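Local coordinates for putative hydantoin racemase (Klebsiella pneumoniae subsp. pneumoniae, PDB 3QVL), which catalyses the racemisation of allantoin, and as a HyuE-family racemase may also interconvert the D and L forms of other 5-monosubstituted hydantoins, at the [(4R)-2,5-dioxoimidazolidin-4-yl]acetic acid site. Sequence-based numbering; all coordinates share one arbitrary frame.

The [(4R)-2,5-dioxoimidazolidin-4-yl]acetic acid site. Residues 10, 15, 44-45, 77-78, 116-117, 148, 181-183. With 5HY ([(4R)-2,5-dioxoimidazolidin-4-yl]acetic acid), chain B.
The active-site pocket of this allantoin racemase buries [(4R)-2,5-dioxoimidazolidin-4-yl]acetic acid (5HY), a 5-substituted hydantoin, almost completely and reads its ring largely through backbone amides. Ile45 uses its main chain: its N donates to the ring carbonyl OAB, and its O takes the ring N-H on an in-plane lone pair, nearly straight (177°) at 2.9 Å from 5HY N. Asn10 gives OAB a second donor, its ND2 lying 3.0 Å from 5HY OAB along a more bent path, tilted from the amide plane. The other carbonyl, 5HY O, is likewise gripped twice, by the N of Phe78 and that of Gly183; such donors may polarise it and help acidify the neighbouring stereocentre CA. Ser77, its OG anti to the backbone N (chi1 -178°), brings that hydroxyl over one ring face, 3.2 Å from 5HY CA. Ser77 and Ser182 stand, on opposite sides of the stereocentre, where this family carries its acid-base cysteine pair.

The acetate arm is held by hydroxyls. Thr117 OG1 donates to 5HY OD1 at 2.7 Å. Ser182 OG, extended anti to its backbone N, donates to 5HY OD2 at 2.6 Å. Val148 lays a methyl over one face of the carboxylate, its CG2 3.5 Å from 5HY CG. A water bonded to 5HY OD1 links it to Thr116 OG1, itself positioned by donating to Gly181 O from above the carbonyl plane. Farther out, Gly181 CA sits over the centre of the Phe78 ring, which may help hold together the segments that supply the carbonyl donors.

Most of the pocket is built from loops and 3-10 turns, several following strands 2-7, 72-75, 112-116 and 177-180, while Met15 comes from helix 13-26.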
ATOM      1  N   ASN A  10     -15.639  -6.939  27.874  1.00 15.70           N
ATOM      2  CA  ASN A  10     -16.651  -7.970  28.107  1.00 15.99           C
ATOM      3  C   ASN A  10     -17.055  -8.036  29.583  1.00 16.18           C
ATOM      4  O   ASN A  10     -16.370  -7.475  30.441  1.00 16.19           O
ATOM      5  CB  ASN A  10     -16.211  -9.339  27.558  1.00 15.97           C
ATOM      6  CG  ASN A  10     -15.090  -9.973  28.361  1.00 16.09           C
ATOM      7  OD1 ASN A  10     -15.208 -10.186  29.569  1.00 15.81           O
ATOM      8  ND2 ASN A  10     -14.001 -10.306  27.681  1.00 15.89           N
ATOM      9  N   MET A  15     -12.403 -13.041  33.439  1.00 19.01           N
ATOM     10  CA  MET A  15     -11.438 -12.400  32.542  1.00 19.24           C
ATOM     11  C   MET A  15     -10.957 -11.056  33.101  1.00 19.16           C
ATOM     12  O   MET A  15      -9.790 -10.693  32.930  1.00 19.09           O
ATOM     13  CB  MET A  15     -12.022 -12.255  31.130  1.00 19.44           C
ATOM     14  CG  MET A  15     -11.061 -11.676  30.086  1.00 20.27           C
ATOM     15  SD  MET A  15     -11.029 -12.529  28.487  1.00 22.55           S
ATOM     16  CE  MET A  15     -12.689 -13.188  28.376  1.00 21.09           C
ATOM     17  N   SER A  44     -18.228 -12.516  26.388  1.00 15.75           N
ATOM     18  CA  SER A  44     -16.992 -12.574  25.607  1.00 15.59           C
ATOM     19  C   SER A  44     -17.212 -11.975  24.223  1.00 15.45           C
ATOM     20  O   SER A  44     -18.326 -11.994  23.698  1.00 15.40           O
ATOM     21  CB  SER A  44     -16.470 -14.010  25.495  1.00 15.61           C
ATOM     22  OG  SER A  44     -17.346 -14.825  24.739  1.00 15.83           O
ATOM     23  N   ILE A  45     -16.141 -11.445  23.640  1.00 15.26           N
ATOM     24  CA  ILE A  45     -16.221 -10.771  22.349  1.00 15.12           C
ATOM     25  C   ILE A  45     -15.668 -11.673  21.246  1.00 15.10           C
ATOM     26  O   ILE A  45     -14.464 -11.935  21.184  1.00 14.99           O
ATOM     27  CB  ILE A  45     -15.502  -9.403  22.380  1.00 15.10           C
ATOM     28  CG1 ILE A  45     -16.070  -8.539  23.511  1.00 15.07           C
ATOM     29  CG2 ILE A  45     -15.658  -8.689  21.045  1.00 15.07           C
ATOM     30  CD1 ILE A  45     -15.079  -7.561  24.101  1.00 14.99           C
ATOM     31  N   SER A  77      -9.510  -5.634  25.460  0.62 14.58           N
ATOM     32  CA  SER A  77      -9.906  -6.676  24.514  0.62 14.65           C
ATOM     33  C   SER A  77      -9.102  -6.494  23.230  0.62 14.73           C
ATOM     34  O   SER A  77      -8.860  -5.361  22.807  0.62 14.73           O
ATOM     35  CB  SER A  77     -11.402  -6.601  24.216  0.62 14.65           C
ATOM     36  OG  SER A  77     -11.803  -7.635  23.336  0.62 14.49           O
ATOM     37  N   PHE A  78      -8.696  -7.603  22.613  1.00 14.84           N
ATOM     38  CA  PHE A  78      -7.803  -7.556  21.444  1.00 14.95           C
ATOM     39  C   PHE A  78      -8.373  -6.931  20.158  1.00 14.99           C
ATOM     40  O   PHE A  78      -7.653  -6.765  19.173  1.00 15.25           O
ATOM     41  CB  PHE A  78      -7.216  -8.944  21.165  1.00 14.99           C
ATOM     42  CG  PHE A  78      -5.939  -8.915  20.371  1.00 15.14           C
ATOM     43  CD1 PHE A  78      -4.751  -8.475  20.953  1.00 15.32           C
ATOM     44  CD2 PHE A  78      -5.922  -9.329  19.043  1.00 15.43           C
ATOM     45  CE1 PHE A  78      -3.567  -8.446  20.220  1.00 15.27           C
ATOM     46  CE2 PHE A  78      -4.742  -9.302  18.303  1.00 15.54           C
ATOM     47  CZ  PHE A  78      -3.564  -8.860  18.894  1.00 15.39           C
ATOM     48  N   THR A 116      -4.312 -15.777  18.576  1.00 15.25           N
ATOM     49  CA  THR A 116      -5.596 -15.452  19.199  1.00 15.52           C
ATOM     50  C   THR A 116      -6.411 -16.727  19.463  1.00 15.68           C
ATOM     51  O   THR A 116      -5.900 -17.836  19.284  1.00 15.67           O
ATOM     52  CB  THR A 116      -6.387 -14.394  18.371  1.00 15.51           C
ATOM     53  OG1 THR A 116      -7.484 -13.895  19.145  1.00 15.78           O
ATOM     54  CG2 THR A 116      -6.902 -14.975  17.052  1.00 15.51           C
ATOM     55  N   THR A 117      -7.664 -16.574  19.891  1.00 15.90           N
ATOM     56  CA  THR A 117      -8.462 -17.718  20.340  1.00 16.13           C
ATOM     57  C   THR A 117      -9.388 -18.297  19.257  1.00 16.19           C
ATOM     58  O   THR A 117      -9.220 -19.450  18.855  1.00 16.24           O
ATOM     59  CB  THR A 117      -9.252 -17.394  21.636  1.00 16.12           C
ATOM     60  OG1 THR A 117      -8.512 -16.461  22.434  1.00 16.42           O
ATOM     61  CG2 THR A 117      -9.492 -18.657  22.449  1.00 16.25           C
ATOM     62  N   VAL A 148     -13.456 -18.010  23.331  1.00 17.44           N
ATOM     63  CA  VAL A 148     -12.671 -17.063  24.126  1.00 17.44           C
ATOM     64  C   VAL A 148     -12.612 -17.450  25.610  1.00 17.50           C
ATOM     65  O   VAL A 148     -11.545 -17.408  26.230  1.00 17.39           O
ATOM     66  CB  VAL A 148     -13.202 -15.613  23.944  1.00 17.42           C
ATOM     67  CG1 VAL A 148     -12.672 -14.682  25.025  1.00 17.39           C
ATOM     68  CG2 VAL A 148     -12.833 -15.089  22.563  1.00 17.41           C
ATOM     69  N   GLY A 181      -3.111 -12.643  21.455  1.00 16.14           N
ATOM     70  CA  GLY A 181      -4.308 -12.027  20.892  1.00 16.21           C
ATOM     71  C   GLY A 181      -5.555 -12.115  21.749  1.00 16.34           C
ATOM     72  O   GLY A 181      -6.665 -12.216  21.222  1.00 16.32           O
ATOM     73  N   SER A 182      -5.375 -12.067  23.067  1.00 16.45           N
ATOM     74  CA  SER A 182      -6.489 -12.155  24.009  1.00 16.65           C
ATOM     75  C   SER A 182      -6.153 -11.530  25.356  1.00 16.76           C
ATOM     76  O   SER A 182      -5.033 -11.667  25.852  1.00 16.82           O
ATOM     77  CB  SER A 182      -6.898 -13.616  24.220  1.00 16.62           C
ATOM     78  OG  SER A 182      -7.941 -13.722  25.176  1.00 16.69           O
ATOM     79  N   GLY A 183      -7.137 -10.855  25.944  1.00 16.94           N
ATOM     80  CA  GLY A 183      -7.033 -10.369  27.318  1.00 17.11           C
ATOM     81  C   GLY A 183      -6.954 -11.525  28.301  1.00 17.24           C
ATOM     82  O   GLY A 183      -6.387 -11.390  29.385  1.00 17.26           O
TER
HETATM   83  C   5HY B   1     -10.406 -10.378  23.947  1.00 19.01           C
HETATM   84  N   5HY B   1     -12.354 -11.073  22.939  1.00 19.03           N
HETATM   85  O   5HY B   1      -9.256 -10.006  24.170  1.00 18.88           O
HETATM   86  CA  5HY B   1     -10.995 -10.657  22.571  1.00 19.06           C
HETATM   87  CB  5HY B   1     -10.232 -11.760  21.804  1.00 19.13           C
HETATM   88  CG  5HY B   1      -9.939 -13.052  22.583  1.00 19.38           C
HETATM   89  OAB 5HY B   1     -13.508 -11.226  24.876  1.00 18.91           O
HETATM   90  NAF 5HY B   1     -11.343 -10.572  24.873  1.00 18.97           N
HETATM   91  CAI 5HY B   1     -12.470 -10.967  24.267  1.00 19.04           C
HETATM   92  OD1 5HY B   1      -9.521 -14.017  21.909  1.00 19.89           O
HETATM   93  OD2 5HY B   1     -10.114 -13.061  23.820  1.00 19.85           O
HETATM   94  O   HOH W   1     -10.416 -14.820  19.546  1.00 21.01           O